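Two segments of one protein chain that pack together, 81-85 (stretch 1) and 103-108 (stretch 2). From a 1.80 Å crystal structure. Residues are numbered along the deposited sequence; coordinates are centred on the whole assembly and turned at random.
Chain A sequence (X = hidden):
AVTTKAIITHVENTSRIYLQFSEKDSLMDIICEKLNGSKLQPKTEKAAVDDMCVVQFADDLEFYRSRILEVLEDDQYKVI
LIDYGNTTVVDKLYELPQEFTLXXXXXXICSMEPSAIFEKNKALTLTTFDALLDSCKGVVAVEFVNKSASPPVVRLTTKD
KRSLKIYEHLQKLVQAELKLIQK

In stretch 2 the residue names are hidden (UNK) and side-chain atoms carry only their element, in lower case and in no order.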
# COMPACT_ATOMS: atom_id res chain seq x y z
N LEU A 81 -1.13 7.91 -2.62
CA LEU A 81 -0.53 8.33 -1.36
C LEU A 81 0.79 7.58 -1.25
O LEU A 81 0.82 6.42 -0.83
CB LEU A 81 -1.44 8.01 -0.18
CG LEU A 81 -2.91 8.46 -0.33
CD1 LEU A 81 -3.69 8.19 0.95
CD2 LEU A 81 -3.01 9.93 -0.72
N ILE A 82 1.86 8.25 -1.67
CA ILE A 82 3.13 7.59 -1.95
C ILE A 82 3.74 6.82 -0.79
O ILE A 82 4.46 5.84 -1.00
CB ILE A 82 4.18 8.56 -2.52
CG1 ILE A 82 4.50 9.67 -1.51
CG2 ILE A 82 3.70 9.13 -3.84
CD1 ILE A 82 5.77 10.44 -1.85
N ASP A 83 3.46 7.25 0.43
CA ASP A 83 4.04 6.59 1.59
C ASP A 83 3.31 5.30 1.91
O ASP A 83 3.82 4.49 2.68
CB ASP A 83 4.10 7.53 2.79
CG ASP A 83 5.11 8.65 2.60
OD1 ASP A 83 6.19 8.36 2.02
OD2 ASP A 83 4.83 9.80 3.00
N TYR A 84 2.14 5.09 1.30
CA TYR A 84 1.28 3.96 1.65
C TYR A 84 0.94 3.06 0.47
O TYR A 84 0.89 1.82 0.60
CB TYR A 84 -0.01 4.44 2.33
CG TYR A 84 0.25 5.13 3.64
CD1 TYR A 84 0.63 6.47 3.69
CD2 TYR A 84 0.16 4.44 4.84
CE1 TYR A 84 0.89 7.10 4.89
CE2 TYR A 84 0.41 5.06 6.03
CZ TYR A 84 0.77 6.40 6.05
OH TYR A 84 1.02 7.02 7.26
N GLY A 85 0.67 3.67 -0.68
CA GLY A 85 0.42 2.91 -1.89
C GLY A 85 -0.99 2.95 -2.44
O GLY A 85 -1.20 2.72 -3.63
N UNK A 103 13.09 13.01 0.41
CA UNK A 103 12.80 11.82 1.20
C UNK A 103 12.03 10.81 0.35
O UNK A 103 10.92 11.09 -0.10
c UNK A 103 12.57 13.35 3.20
c UNK A 103 13.96 13.10 3.75
c UNK A 103 11.80 10.92 3.34
c UNK A 103 11.96 12.15 2.45
N UNK A 104 12.62 9.64 0.13
CA UNK A 104 11.97 8.60 -0.67
C UNK A 104 10.63 8.15 -0.05
O UNK A 104 10.41 8.31 1.15
c UNK A 104 14.23 7.68 -1.50
c UNK A 104 14.09 8.04 -2.97
c UNK A 104 15.46 8.25 -3.60
n UNK A 104 15.50 9.45 -4.48
c UNK A 104 12.89 7.39 -0.84
N UNK A 105 9.73 7.60 -0.88
CA UNK A 105 8.49 7.04 -0.33
C UNK A 105 8.82 6.00 0.73
O UNK A 105 9.75 5.21 0.57
c UNK A 105 7.84 6.36 -1.53
c UNK A 105 8.40 7.03 -2.72
c UNK A 105 9.81 7.42 -2.34
N UNK A 106 8.04 5.99 1.80
CA UNK A 106 8.30 5.09 2.92
C UNK A 106 8.03 3.64 2.51
O UNK A 106 8.92 2.79 2.61
c UNK A 106 7.89 6.85 4.64
c UNK A 106 7.44 5.49 4.12
c UNK A 106 7.52 4.43 5.23
N UNK A 107 6.83 3.38 1.99
CA UNK A 107 6.47 2.04 1.52
C UNK A 107 7.34 1.55 0.37
O UNK A 107 7.68 2.31 -0.55
c UNK A 107 5.00 2.01 1.09
N UNK A 108 7.70 0.27 0.43
CA UNK A 108 8.42 -0.38 -0.66
C UNK A 108 7.50 -1.44 -1.24
O UNK A 108 6.65 -1.97 -0.55
c UNK A 108 10.67 -0.02 0.45
o UNK A 108 12.13 -1.86 0.92
o UNK A 108 12.47 0.03 1.99
c UNK A 108 9.71 -1.02 -0.15
c UNK A 108 11.84 -0.66 1.17
O HOH W 1 5.57 3.56 -1.99

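Position 103 has four side-chain carbons and no heteroatom. The carbon bonded to CA forks at once, and one arm runs two carbons long while the other stops after one. The side chain makes no contact with stretch 1, so the assignment rests on shape alone: this is the skeleton of isoleucine, Ile 103, with chi1 and chi2 both m.

Position 104 carries four carbons in an unbranched row ending in nitrogen. Its CA-to-CB bond points away from stretch 1, and the side chain makes no contact there. The pattern is that of lysine; Lys 104 is exposed and contributes almost nothing to the buried surface.

At position 105 a chain of three carbons runs from CA and closes onto the backbone N. The CB of position 105 lies 3.5 Å from Ile 82 O and 4.4 Å from Ile 82 CB, the latter an apolar side-chain contact, and the CA of position 105 sits 3.5 Å from Asp 83 OD1. The closed ring defines proline, Pro 105.

Position 106 shows one carbon bearing two more, three in all, a fork at CB without heteroatoms. One arm approaches Asp 83 OD1. The residue is Val 106, rotamer t, and Val 106 CG2 lies 3.5 Å from Asp 83 OD1. Its backbone N donates a hydrogen bond to Asp 83 OD1, with Val 106 N to Asp 83 OD1 at 3.0 Å and an N-H...O angle of 160°.

Position 107 has a single side-chain carbon. Its CA-to-CB bond points toward stretch 1, placing the CB of position 107 3.2 Å from Asp 83 O and 4.1 Å from Tyr 84 O. One carbon and no more means alanine, Ala 107.

Position 108 has three carbons, the third carrying two oxygens, and the side chain makes no contact with stretch 1. A carboxylate one methylene longer than aspartate is glutamate. The CA-to-CB bond of Glu 108 points away from stretch 1.

The contact centres on Asp 83, where Asp 83 CA lies 4.7 Å from Val 106 CA. Asp 83 accepts twice from consecutive amides: its OD1 from Val 106 N, and Asp 83 O from Ala 107 N at 3.3 Å, where the 136° angle is less linear. Water 1 adds a bridge, its O donating to Ile 82 O at 2.7 Å and to Ala 107 O at 2.8 Å, thereby joining two carbonyl acceptors that cannot bond each other directly. Within a modest 247 Å² of buried surface, two direct hydrogen bonds and one water bridge accompany a single apolar side-chain contact, Ile 82 against Pro 105.

Stretch 2, residues 103-108: IKPVAE
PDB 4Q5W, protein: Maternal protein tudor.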